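PDB 3C8T: fumarate lyase from Mesorhizobium sp., which belongs to the fumarate lyase (aspartase/fumarase) superfamily, whose members are largely helical and assemble as homotetramers around a central helical bundle. Local coordinates for residues A[294-299]-A[330-335]; A[31-36]-A[112-117]; A[234-239]-A[302-307]. All coordinates share one frame; numbering follows the deposited sequence.

From the N terminus, contact 2 closes first, as helix 23-43 meets the early part of helix 104-140 and brings the N-terminal helices against the long central bundle. Only after it is complete do the others begin, so it stands in series with both. Contact 3 opens on helix 229-255 and closes at residues 302-307; contact 1 opens at residues 294-299, inside that span, and closes beyond it at 330-335. The two therefore cross. Both use helix 284-306, their centres are about 11 Å apart, and they touch where Val296 CG1 lies 3.4 Å from Ala239 N. Together they tie helices 229-255, 284-306 and 315-344 into one bundle; both also touch the second subunit.

Contact 1 (A[294-299]-A[330-335]); sequences RIVRNH and AVASGI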
ATOM      1  N   ARG A 294      10.630  -2.630  -0.322  1.00 27.79           N
ATOM      2  CA  ARG A 294       9.328  -2.235   0.230  1.00 29.23           C
ATOM      3  C   ARG A 294       9.120  -0.723   0.255  1.00 29.11           C
ATOM      4  O   ARG A 294       7.983  -0.266   0.138  1.00 30.61           O
ATOM      5  CB  ARG A 294       9.182  -2.698   1.688  1.00 29.57           C
ATOM      6  CG  ARG A 294       8.746  -4.059   1.902  1.00 32.17           C
ATOM      7  CD  ARG A 294       9.517  -5.038   1.061  1.00 39.02           C
ATOM      8  NE  ARG A 294       8.985  -6.386   1.223  1.00 42.98           N
ATOM      9  CZ  ARG A 294       9.685  -7.383   1.747  1.00 45.95           C
ATOM     10  NH1 ARG A 294      10.931  -7.167   2.139  1.00 45.01           N
ATOM     11  NH2 ARG A 294       9.146  -8.592   1.874  1.00 46.27           N
ATOM     12  N   ILE A 295      10.191   0.043   0.487  1.00 28.16           N
ATOM     13  CA  ILE A 295      10.099   1.500   0.550  1.00 27.42           C
ATOM     14  C   ILE A 295       9.871   2.071  -0.864  1.00 27.60           C
ATOM     15  O   ILE A 295       9.070   3.005  -1.059  1.00 27.55           O
ATOM     16  CB  ILE A 295      11.392   2.130   1.127  1.00 27.86           C
ATOM     17  CG1 ILE A 295      11.641   1.731   2.587  1.00 28.27           C
ATOM     18  CG2 ILE A 295      11.389   3.652   0.936  1.00 26.80           C
ATOM     19  CD1 ILE A 295      10.517   2.043   3.476  1.00 31.91           C
ATOM     20  N   VAL A 296      10.585   1.521  -1.845  1.00 26.32           N
ATOM     21  CA  VAL A 296      10.374   1.888  -3.263  1.00 26.24           C
ATOM     22  C   VAL A 296       8.944   1.522  -3.689  1.00 25.89           C
ATOM     23  O   VAL A 296       8.256   2.333  -4.279  1.00 25.50           O
ATOM     24  CB  VAL A 296      11.411   1.215  -4.207  1.00 25.65           C
ATOM     25  CG1 VAL A 296      11.195   1.708  -5.656  1.00 28.43           C
ATOM     26  CG2 VAL A 296      12.807   1.588  -3.765  1.00 26.06           C
ATOM     27  N   ARG A 297       8.489   0.315  -3.338  1.00 26.18           N
ATOM     28  CA  ARG A 297       7.096  -0.059  -3.559  1.00 26.60           C
ATOM     29  C   ARG A 297       6.146   1.007  -2.993  1.00 26.05           C
ATOM     30  O   ARG A 297       5.195   1.389  -3.645  1.00 25.49           O
ATOM     31  CB  ARG A 297       6.795  -1.420  -2.947  1.00 26.47           C
ATOM     32  CG  ARG A 297       5.320  -1.895  -3.117  1.00 28.20           C
ATOM     33  CD  ARG A 297       4.944  -2.972  -2.047  1.00 29.55           C
ATOM     34  NE  ARG A 297       4.800  -2.343  -0.728  1.00 32.56           N
ATOM     35  CZ  ARG A 297       4.790  -2.953   0.467  1.00 31.07           C
ATOM     36  NH1 ARG A 297       4.906  -4.277   0.595  1.00 27.49           N
ATOM     37  NH2 ARG A 297       4.693  -2.193   1.561  1.00 29.50           N
ATOM     38  N   ASN A 298       6.399   1.473  -1.774  1.00 26.69           N
ATOM     39  CA  ASN A 298       5.578   2.541  -1.175  1.00 26.98           C
ATOM     40  C   ASN A 298       5.661   3.834  -1.987  1.00 26.75           C
ATOM     41  O   ASN A 298       4.661   4.506  -2.168  1.00 26.31           O
ATOM     42  CB  ASN A 298       6.045   2.843   0.246  1.00 27.10           C
ATOM     43  CG  ASN A 298       5.533   1.835   1.264  1.00 29.85           C
ATOM     44  OD1 ASN A 298       4.780   0.876   0.939  1.00 30.39           O
ATOM     45  ND2 ASN A 298       5.932   2.044   2.509  1.00 30.72           N
ATOM     46  N   HIS A 299       6.851   4.198  -2.467  1.00 26.69           N
ATOM     47  CA  HIS A 299       6.918   5.391  -3.348  1.00 26.71           C
ATOM     48  C   HIS A 299       6.087   5.188  -4.643  1.00 26.22           C
ATOM     49  O   HIS A 299       5.513   6.138  -5.146  1.00 26.03           O
ATOM     50  CB  HIS A 299       8.366   5.844  -3.614  1.00 26.55           C
ATOM     51  CG  HIS A 299       9.102   6.250  -2.357  1.00 27.42           C
ATOM     52  ND1 HIS A 299       8.639   7.237  -1.506  1.00 29.68           N
ATOM     53  CD2 HIS A 299      10.243   5.779  -1.797  1.00 28.03           C
ATOM     54  CE1 HIS A 299       9.471   7.360  -0.483  1.00 30.48           C
ATOM     55  NE2 HIS A 299      10.449   6.483  -0.634  1.00 29.91           N
ATOM     56  N   ALA A 330      16.646   7.668  -5.002  1.00 28.14           N
ATOM     57  CA  ALA A 330      17.739   7.515  -4.070  1.00 28.57           C
ATOM     58  C   ALA A 330      17.832   6.094  -3.516  1.00 28.30           C
ATOM     59  O   ALA A 330      18.922   5.495  -3.487  1.00 29.69           O
ATOM     60  CB  ALA A 330      17.587   8.519  -2.921  1.00 27.40           C
ATOM     61  N   VAL A 331      16.699   5.574  -3.040  1.00 28.04           N
ATOM     62  CA  VAL A 331      16.623   4.224  -2.486  1.00 26.82           C
ATOM     63  C   VAL A 331      16.830   3.149  -3.578  1.00 27.23           C
ATOM     64  O   VAL A 331      17.601   2.201  -3.385  1.00 26.68           O
ATOM     65  CB  VAL A 331      15.280   4.000  -1.774  1.00 28.50           C
ATOM     66  CG1 VAL A 331      15.161   2.526  -1.314  1.00 27.18           C
ATOM     67  CG2 VAL A 331      15.107   4.986  -0.603  1.00 26.80           C
ATOM     68  N   ALA A 332      16.175   3.290  -4.730  1.00 24.90           N
ATOM     69  CA  ALA A 332      16.410   2.284  -5.761  1.00 26.05           C
ATOM     70  C   ALA A 332      17.870   2.228  -6.232  1.00 25.66           C
ATOM     71  O   ALA A 332      18.394   1.161  -6.500  1.00 26.29           O
ATOM     72  CB  ALA A 332      15.446   2.467  -6.970  1.00 25.51           C
ATOM     73  N   SER A 333      18.505   3.388  -6.329  1.00 26.09           N
ATOM     74  CA  SER A 333      19.912   3.492  -6.648  1.00 27.05           C
ATOM     75  C   SER A 333      20.808   2.866  -5.594  1.00 26.92           C
ATOM     76  O   SER A 333      21.810   2.226  -5.925  1.00 27.62           O
ATOM     77  CB  SER A 333      20.301   4.973  -6.834  1.00 27.38           C
ATOM     78  OG  SER A 333      21.538   5.115  -7.538  1.00 29.36           O
ATOM     79  N   GLY A 334      20.477   3.068  -4.321  1.00 26.71           N
ATOM     80  CA  GLY A 334      21.295   2.511  -3.243  1.00 25.97           C
ATOM     81  C   GLY A 334      21.228   1.011  -3.150  1.00 25.01           C
ATOM     82  O   GLY A 334      22.249   0.355  -2.940  1.00 25.22           O
ATOM     83  N   ILE A 335      20.036   0.445  -3.291  1.00 25.81           N
ATOM     84  CA  ILE A 335      19.910  -1.039  -3.303  1.00 25.99           C
ATOM     85  C   ILE A 335      20.489  -1.692  -4.581  1.00 26.18           C
ATOM     86  O   ILE A 335      21.074  -2.797  -4.503  1.00 27.09           O
ATOM     87  CB  ILE A 335      18.459  -1.565  -2.922  1.00 25.70           C
ATOM     88  CG1 ILE A 335      17.425  -1.252  -3.997  1.00 25.81           C
ATOM     89  CG2 ILE A 335      18.010  -0.983  -1.581  1.00 24.58           C
ATOM     90  CD1 ILE A 335      16.050  -1.696  -3.598  1.00 26.21           C
TER
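Val296 and Val331 meet in the central helical bundle of the fumarate lyase fold, where helix 284-306 and the following helix 315-344 run roughly antiparallel. The axes of the two short segments approach to 9.5 Å and their directions differ by 152°. Val296 is the principal bump. Its CG2 branch, anti to the carbonyl carbon, reaches across and settles in the shallow hollow between Val331 and Ala332. On one flank of this hollow is Val331 CG1, 3.5 Å from Val296 CG2; on the other is Ala332 CB, 4.2 Å from the same methyl. Its floor is backbone, with Ala332 N 3.9 Å from Val296 CG2. Beside the small side chain of Ala332 the valine methyl comes close to the backbone, and the CA atoms of Val296 and Ala332 are 6.5 Å apart.

Val331 answers with a bump of its own. The two valines slide past each other in opposite directions, and Val331 turns its second methyl, CG2, to CG2 of Ile295 at 4.2 Å. Ile295 offers this branch alone, since the end of its longer arm leads away from helix 315-344.

Phe12 extends the apolar surface over Ile295 and Val331, while Leu238 and Ser242 of helix 229-255 pack on Val296. Other side chains of segment 294-299 serve the tetramer: Arg297 forms salt bridges with Asp305 of the second subunit and Asp305 of the third. Within its own segment, Arg297 NH2 donates to Asn298 OD1 at 3.1 Å, a nearly straight bond of 168° lying in the guanidinium plane.

Contact 2 (A[31-36]-A[112-117]); sequences VETEVA and TVLQIR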
ATOM      1  N   VAL A  31      17.420  27.500 -12.912  1.00 35.39           N
ATOM      2  CA  VAL A  31      18.124  28.533 -13.667  1.00 35.51           C
ATOM      3  C   VAL A  31      18.345  28.081 -15.115  1.00 36.51           C
ATOM      4  O   VAL A  31      18.024  28.832 -16.060  1.00 38.25           O
ATOM      5  CB  VAL A  31      19.483  28.898 -12.995  1.00 35.82           C
ATOM      6  CG1 VAL A  31      20.183  29.990 -13.764  1.00 36.60           C
ATOM      7  CG2 VAL A  31      19.281  29.310 -11.537  1.00 34.03           C
ATOM      8  N   GLU A  32      18.858  26.856 -15.300  1.00 36.42           N
ATOM      9  CA  GLU A  32      19.065  26.295 -16.644  1.00 36.76           C
ATOM     10  C   GLU A  32      17.811  26.409 -17.512  1.00 35.17           C
ATOM     11  O   GLU A  32      17.883  26.806 -18.673  1.00 35.62           O
ATOM     12  CB  GLU A  32      19.621  24.847 -16.577  1.00 36.49           C
ATOM     13  CG  GLU A  32      19.627  24.136 -17.921  1.00 39.88           C
ATOM     14  CD  GLU A  32      20.177  22.712 -17.899  1.00 40.97           C
ATOM     15  OE1 GLU A  32      20.600  22.207 -16.818  1.00 45.30           O
ATOM     16  OE2 GLU A  32      20.190  22.089 -18.999  1.00 45.60           O
ATOM     17  N   THR A  33      16.654  26.109 -16.931  1.00 34.97           N
ATOM     18  CA  THR A  33      15.354  26.161 -17.616  1.00 33.42           C
ATOM     19  C   THR A  33      14.983  27.605 -17.993  1.00 33.34           C
ATOM     20  O   THR A  33      14.552  27.855 -19.122  1.00 32.07           O
ATOM     21  CB  THR A  33      14.278  25.549 -16.699  1.00 34.16           C
ATOM     22  OG1 THR A  33      14.657  24.207 -16.352  1.00 33.37           O
ATOM     23  CG2 THR A  33      12.849  25.571 -17.332  1.00 33.60           C
ATOM     24  N   GLU A  34      15.134  28.542 -17.046  1.00 32.74           N
ATOM     25  CA  GLU A  34      14.760  29.951 -17.270  1.00 33.57           C
ATOM     26  C   GLU A  34      15.622  30.602 -18.372  1.00 34.20           C
ATOM     27  O   GLU A  34      15.118  31.389 -19.172  1.00 34.65           O
ATOM     28  CB  GLU A  34      14.899  30.757 -15.990  1.00 33.45           C
ATOM     29  CG  GLU A  34      13.888  30.389 -14.918  1.00 36.20           C
ATOM     30  CD  GLU A  34      12.569  31.160 -15.030  1.00 38.79           C
ATOM     31  OE1 GLU A  34      12.374  31.918 -16.010  1.00 38.98           O
ATOM     32  OE2 GLU A  34      11.741  31.012 -14.107  1.00 40.51           O
ATOM     33  N   VAL A  35      16.912  30.270 -18.390  1.00 34.69           N
ATOM     34  CA  VAL A  35      17.857  30.783 -19.377  1.00 35.84           C
ATOM     35  C   VAL A  35      17.494  30.248 -20.740  1.00 36.14           C
ATOM     36  O   VAL A  35      17.484  30.997 -21.720  1.00 37.48           O
ATOM     37  CB  VAL A  35      19.326  30.355 -19.042  1.00 35.89           C
ATOM     38  CG1 VAL A  35      20.279  30.592 -20.238  1.00 37.61           C
ATOM     39  CG2 VAL A  35      19.814  31.067 -17.827  1.00 35.80           C
ATOM     40  N   ALA A  36      17.187  28.954 -20.811  1.00 35.97           N
ATOM     41  CA  ALA A  36      16.818  28.333 -22.069  1.00 35.13           C
ATOM     42  C   ALA A  36      15.509  28.939 -22.547  1.00 35.22           C
ATOM     43  O   ALA A  36      15.315  29.134 -23.751  1.00 35.83           O
ATOM     44  CB  ALA A  36      16.714  26.819 -21.921  1.00 34.67           C
ATOM     45  N   THR A 112      12.715  19.128 -12.704  1.00 29.16           N
ATOM     46  CA  THR A 112      12.547  17.721 -12.282  1.00 29.24           C
ATOM     47  C   THR A 112      12.875  16.772 -13.412  1.00 29.36           C
ATOM     48  O   THR A 112      13.595  15.789 -13.204  1.00 29.49           O
ATOM     49  CB  THR A 112      11.132  17.449 -11.703  1.00 30.19           C
ATOM     50  OG1 THR A 112      10.943  18.299 -10.569  1.00 29.21           O
ATOM     51  CG2 THR A 112      10.933  15.985 -11.275  1.00 31.44           C
ATOM     52  N   VAL A 113      12.354  17.044 -14.607  1.00 29.16           N
ATOM     53  CA  VAL A 113      12.663  16.194 -15.760  1.00 28.56           C
ATOM     54  C   VAL A 113      14.182  16.161 -16.053  1.00 28.40           C
ATOM     55  O   VAL A 113      14.741  15.115 -16.357  1.00 28.82           O
ATOM     56  CB  VAL A 113      11.777  16.559 -16.993  1.00 28.94           C
ATOM     57  CG1 VAL A 113      12.352  16.045 -18.290  1.00 26.55           C
ATOM     58  CG2 VAL A 113      10.323  16.025 -16.800  1.00 29.09           C
ATOM     59  N   LEU A 114      14.863  17.282 -15.889  1.00 27.77           N
ATOM     60  CA  LEU A 114      16.304  17.322 -16.104  1.00 28.33           C
ATOM     61  C   LEU A 114      17.058  16.429 -15.099  1.00 29.36           C
ATOM     62  O   LEU A 114      18.023  15.750 -15.465  1.00 29.10           O
ATOM     63  CB  LEU A 114      16.834  18.773 -16.035  1.00 27.13           C
ATOM     64  CG  LEU A 114      16.313  19.675 -17.165  1.00 26.95           C
ATOM     65  CD1 LEU A 114      16.602  21.142 -16.842  1.00 25.42           C
ATOM     66  CD2 LEU A 114      16.904  19.273 -18.480  1.00 25.60           C
ATOM     67  N   GLN A 115      16.639  16.459 -13.835  1.00 29.33           N
ATOM     68  CA  GLN A 115      17.189  15.557 -12.842  1.00 30.05           C
ATOM     69  C   GLN A 115      16.865  14.091 -13.182  1.00 29.77           C
ATOM     70  O   GLN A 115      17.753  13.240 -13.151  1.00 31.40           O
ATOM     71  CB  GLN A 115      16.608  15.928 -11.497  1.00 30.83           C
ATOM     72  CG  GLN A 115      17.116  17.279 -10.910  1.00 31.13           C
ATOM     73  CD  GLN A 115      16.360  17.634  -9.633  1.00 31.19           C
ATOM     74  OE1 GLN A 115      15.146  17.510  -9.577  1.00 32.51           O
ATOM     75  NE2 GLN A 115      17.079  18.033  -8.596  1.00 35.27           N
ATOM     76  N   ILE A 116      15.603  13.786 -13.488  1.00 29.02           N
ATOM     77  CA  ILE A 116      15.209  12.430 -13.949  1.00 28.55           C
ATOM     78  C   ILE A 116      16.092  11.892 -15.109  1.00 30.85           C
ATOM     79  O   ILE A 116      16.424  10.699 -15.133  1.00 32.18           O
ATOM     80  CB  ILE A 116      13.684  12.353 -14.302  1.00 28.61           C
ATOM     81  CG1 ILE A 116      12.817  12.589 -13.019  1.00 27.32           C
ATOM     82  CG2 ILE A 116      13.304  11.007 -14.877  1.00 22.36           C
ATOM     83  CD1 ILE A 116      11.301  12.728 -13.283  1.00 27.29           C
ATOM     84  N   ARG A 117      16.461  12.753 -16.066  1.00 30.19           N
ATOM     85  CA  ARG A 117      17.421  12.363 -17.092  1.00 30.96           C
ATOM     86  C   ARG A 117      18.748  11.874 -16.491  1.00 31.72           C
ATOM     87  O   ARG A 117      19.261  10.801 -16.864  1.00 30.97           O
ATOM     88  CB  ARG A 117      17.675  13.501 -18.077  1.00 30.06           C
ATOM     89  CG  ARG A 117      18.560  13.037 -19.214  1.00 32.57           C
ATOM     90  CD  ARG A 117      18.339  13.825 -20.472  1.00 33.94           C
ATOM     91  NE  ARG A 117      18.657  15.226 -20.255  1.00 36.34           N
ATOM     92  CZ  ARG A 117      18.498  16.161 -21.182  1.00 36.69           C
ATOM     93  NH1 ARG A 117      18.032  15.828 -22.374  1.00 38.87           N
ATOM     94  NH2 ARG A 117      18.788  17.419 -20.901  1.00 38.66           N
TER
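Leu114 meets Glu32 and Thr33 where helix 23-43 packs against helix 104-140, joining the N-terminal helical region to a long helix of the fumarate lyase bundle. Along segment 112-117, Thr112 and Val113 come first, both turned to other neighbours. Leu114 then supplies the touch. Its CG is anti to the carbonyl carbon (chi1 -65°), and the CD1 methyl is carried between the side chains of Thr33 and Glu32. That methyl lies 3.7 Å from Thr33 OG1 and 4.0 Å from Glu32 CD, and both side chains pass it at a slant.

The methyl meets both by van der Waals contact alone; Thr33 OG1 is hydrogen-bonded to Arg29 O one turn back, and Glu32 OE1 forms a salt bridge with Arg29 NE. The Arg29 side chain also packs on Leu114 itself and on Gln115, the next residue along. Arg117 ends the segment with NH2 bonded to Leu215 O; the same nitrogen is 5.2 Å from Glu32 OE2, too far for a salt bridge but near enough for a probable modest electrostatic attraction.

The backbones remain well separated, Thr33 CA and Leu114 CA being 9.0 Å apart. Around them, helix 80-91 packs on Val31 and Glu34 of helix 23-43, and helix 204-215 lies against Glu32 and Ala36.

Contact 3 (A[234-239]-A[302-307]); sequences TVQFLA and SMLDAM
Within the central helical bundle of the fumarate lyase fold, helix 229-255 packs against the C-terminal part of helix 284-306 through two neighbouring pairs, Val235 with Met303 and Gln236 with Leu304. Val235 and Met303 cross at about a right angle, so the branched end of the valine lies across the methionine near its base. Met303 CG is 3.8 Å from Val235 CG2 and 3.9 Å from Val235 CB. Beyond CG the methionine bends at both chi2 (-55°) and chi3 (-54°); its side chain also packs on Val231 and Ala232 of helix 229-255 and on Glu321 and Ala324 of helix 315-344.

The second pair also crosses nearly at right angles. Both side chains leave their helices obliquely and draw closer at their ends, where the terminal amide of Gln236 meets the isobutyl group of Leu304.

The third subunit continues the packing, with its Leu240 on Gln236 and its Arg297 on Leu304. Thus the pair belongs both to the bundle of one chain and to the subunit interface. Where the two side chains meet, Gln236 CD lies 4.0 Å from Leu304 CD2.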
ATOM      1  N   THR A 234       7.630   5.891 -14.165  1.00 27.10           N
ATOM      2  CA  THR A 234       9.057   5.850 -13.855  1.00 27.08           C
ATOM      3  C   THR A 234       9.305   5.280 -12.472  1.00 26.46           C
ATOM      4  O   THR A 234      10.189   4.445 -12.281  1.00 26.98           O
ATOM      5  CB  THR A 234       9.688   7.244 -13.983  1.00 27.47           C
ATOM      6  OG1 THR A 234       9.481   7.681 -15.313  1.00 30.21           O
ATOM      7  CG2 THR A 234      11.199   7.202 -13.714  1.00 26.32           C
ATOM      8  N   VAL A 235       8.524   5.721 -11.493  1.00 25.73           N
ATOM      9  CA  VAL A 235       8.704   5.177 -10.133  1.00 24.68           C
ATOM     10  C   VAL A 235       8.189   3.723 -10.012  1.00 24.31           C
ATOM     11  O   VAL A 235       8.744   2.920  -9.259  1.00 23.88           O
ATOM     12  CB  VAL A 235       8.022   6.082  -9.130  1.00 25.44           C
ATOM     13  CG1 VAL A 235       8.191   5.558  -7.684  1.00 23.02           C
ATOM     14  CG2 VAL A 235       8.580   7.525  -9.299  1.00 26.08           C
ATOM     15  N   GLN A 236       7.116   3.404 -10.725  1.00 23.33           N
ATOM     16  CA  GLN A 236       6.638   2.037 -10.825  1.00 24.60           C
ATOM     17  C   GLN A 236       7.745   1.132 -11.332  1.00 24.03           C
ATOM     18  O   GLN A 236       7.919   0.046 -10.793  1.00 24.27           O
ATOM     19  CB  GLN A 236       5.413   1.913 -11.725  1.00 23.83           C
ATOM     20  CG  GLN A 236       4.104   2.450 -11.153  1.00 26.69           C
ATOM     21  CD  GLN A 236       2.879   1.845 -11.885  1.00 29.26           C
ATOM     22  OE1 GLN A 236       2.020   1.213 -11.258  1.00 35.37           O
ATOM     23  NE2 GLN A 236       2.825   2.002 -13.216  1.00 34.45           N
ATOM     24  N   PHE A 237       8.481   1.601 -12.352  1.00 24.91           N
ATOM     25  CA  PHE A 237       9.602   0.901 -12.910  1.00 24.29           C
ATOM     26  C   PHE A 237      10.695   0.704 -11.835  1.00 25.21           C
ATOM     27  O   PHE A 237      11.243  -0.377 -11.706  1.00 24.58           O
ATOM     28  CB  PHE A 237      10.162   1.626 -14.156  1.00 25.13           C
ATOM     29  CG  PHE A 237      11.576   1.120 -14.577  1.00 24.86           C
ATOM     30  CD1 PHE A 237      11.729  -0.105 -15.232  1.00 25.73           C
ATOM     31  CD2 PHE A 237      12.712   1.818 -14.219  1.00 24.26           C
ATOM     32  CE1 PHE A 237      12.993  -0.592 -15.569  1.00 24.26           C
ATOM     33  CE2 PHE A 237      13.993   1.355 -14.554  1.00 25.08           C
ATOM     34  CZ  PHE A 237      14.124   0.140 -15.235  1.00 24.42           C
ATOM     35  N   LEU A 238      11.025   1.753 -11.082  1.00 25.96           N
ATOM     36  CA  LEU A 238      11.948   1.611  -9.943  1.00 26.51           C
ATOM     37  C   LEU A 238      11.533   0.515  -8.977  1.00 26.06           C
ATOM     38  O   LEU A 238      12.365  -0.254  -8.497  1.00 25.78           O
ATOM     39  CB  LEU A 238      12.133   2.952  -9.172  1.00 25.58           C
ATOM     40  CG  LEU A 238      12.784   4.051 -10.061  1.00 26.87           C
ATOM     41  CD1 LEU A 238      12.834   5.412  -9.385  1.00 23.43           C
ATOM     42  CD2 LEU A 238      14.146   3.672 -10.647  1.00 24.65           C
ATOM     43  N   ALA A 239      10.245   0.492  -8.665  1.00 25.95           N
ATOM     44  CA  ALA A 239       9.656  -0.540  -7.809  1.00 26.12           C
ATOM     45  C   ALA A 239       9.751  -1.952  -8.396  1.00 25.92           C
ATOM     46  O   ALA A 239       9.916  -2.913  -7.645  1.00 27.02           O
ATOM     47  CB  ALA A 239       8.209  -0.196  -7.463  1.00 23.95           C
ATOM     48  N   SER A 302       2.412   5.821  -3.711  1.00 25.74           N
ATOM     49  CA  SER A 302       2.181   7.278  -3.656  1.00 27.64           C
ATOM     50  C   SER A 302       2.013   7.906  -5.024  1.00 26.99           C
ATOM     51  O   SER A 302       1.224   8.818  -5.178  1.00 27.35           O
ATOM     52  CB  SER A 302       3.342   8.033  -2.975  1.00 28.34           C
ATOM     53  OG  SER A 302       3.501   7.720  -1.612  1.00 33.22           O
ATOM     54  N   MET A 303       2.786   7.452  -6.006  1.00 27.27           N
ATOM     55  CA  MET A 303       2.660   7.999  -7.366  1.00 29.13           C
ATOM     56  C   MET A 303       1.303   7.660  -8.006  1.00 28.56           C
ATOM     57  O   MET A 303       0.724   8.479  -8.689  1.00 28.47           O
ATOM     58  CB  MET A 303       3.858   7.606  -8.287  1.00 28.72           C
ATOM     59  CG  MET A 303       5.143   8.427  -8.000  1.00 29.30           C
ATOM     60  SD  MET A 303       4.975  10.261  -8.076  1.00 24.30           S
ATOM     61  CE  MET A 303       4.274  10.474  -9.688  1.00 28.39           C
ATOM     62  N   LEU A 304       0.796   6.465  -7.754  1.00 28.78           N
ATOM     63  CA  LEU A 304      -0.554   6.119  -8.211  1.00 29.24           C
ATOM     64  C   LEU A 304      -1.620   7.007  -7.566  1.00 29.58           C
ATOM     65  O   LEU A 304      -2.583   7.372  -8.216  1.00 29.76           O
ATOM     66  CB  LEU A 304      -0.831   4.612  -7.988  1.00 29.36           C
ATOM     67  CG  LEU A 304       0.053   3.687  -8.875  1.00 29.35           C
ATOM     68  CD1 LEU A 304      -0.050   2.246  -8.472  1.00 28.40           C
ATOM     69  CD2 LEU A 304      -0.278   3.840 -10.343  1.00 31.97           C
ATOM     70  N   ASP A 305      -1.427   7.378  -6.301  1.00 29.96           N
ATOM     71  CA  ASP A 305      -2.281   8.362  -5.646  1.00 31.43           C
ATOM     72  C   ASP A 305      -2.125   9.775  -6.252  1.00 31.18           C
ATOM     73  O   ASP A 305      -3.103  10.470  -6.473  1.00 30.57           O
ATOM     74  CB  ASP A 305      -2.032   8.406  -4.125  1.00 31.88           C
ATOM     75  CG  ASP A 305      -2.417   7.088  -3.403  1.00 37.20           C
ATOM     76  OD1 ASP A 305      -3.446   6.468  -3.753  1.00 42.48           O
ATOM     77  OD2 ASP A 305      -1.693   6.668  -2.451  1.00 40.80           O
ATOM     78  N   ALA A 306      -0.891  10.184  -6.527  1.00 31.54           N
ATOM     79  CA  ALA A 306      -0.587  11.501  -7.077  1.00 31.38           C
ATOM     80  C   ALA A 306      -1.190  11.735  -8.472  1.00 31.66           C
ATOM     81  O   ALA A 306      -1.370  12.894  -8.899  1.00 32.70           O
ATOM     82  CB  ALA A 306       0.956  11.719  -7.123  1.00 30.52           C
ATOM     83  N   MET A 307      -1.470  10.650  -9.177  1.00 31.19           N
ATOM     84  CA  MET A 307      -2.114  10.696 -10.497  1.00 30.60           C
ATOM     85  C   MET A 307      -3.521  11.242 -10.447  1.00 30.85           C
ATOM     86  O   MET A 307      -3.997  11.782 -11.450  1.00 31.29           O
ATOM     87  CB  MET A 307      -2.196   9.289 -11.113  1.00 31.05           C
ATOM     88  CG  MET A 307      -0.878   8.758 -11.623  1.00 31.49           C
ATOM     89  SD  MET A 307      -1.118   7.201 -12.476  1.00 27.32           S
ATOM     90  CE  MET A 307      -1.770   7.899 -13.995  1.00 28.72           C
TER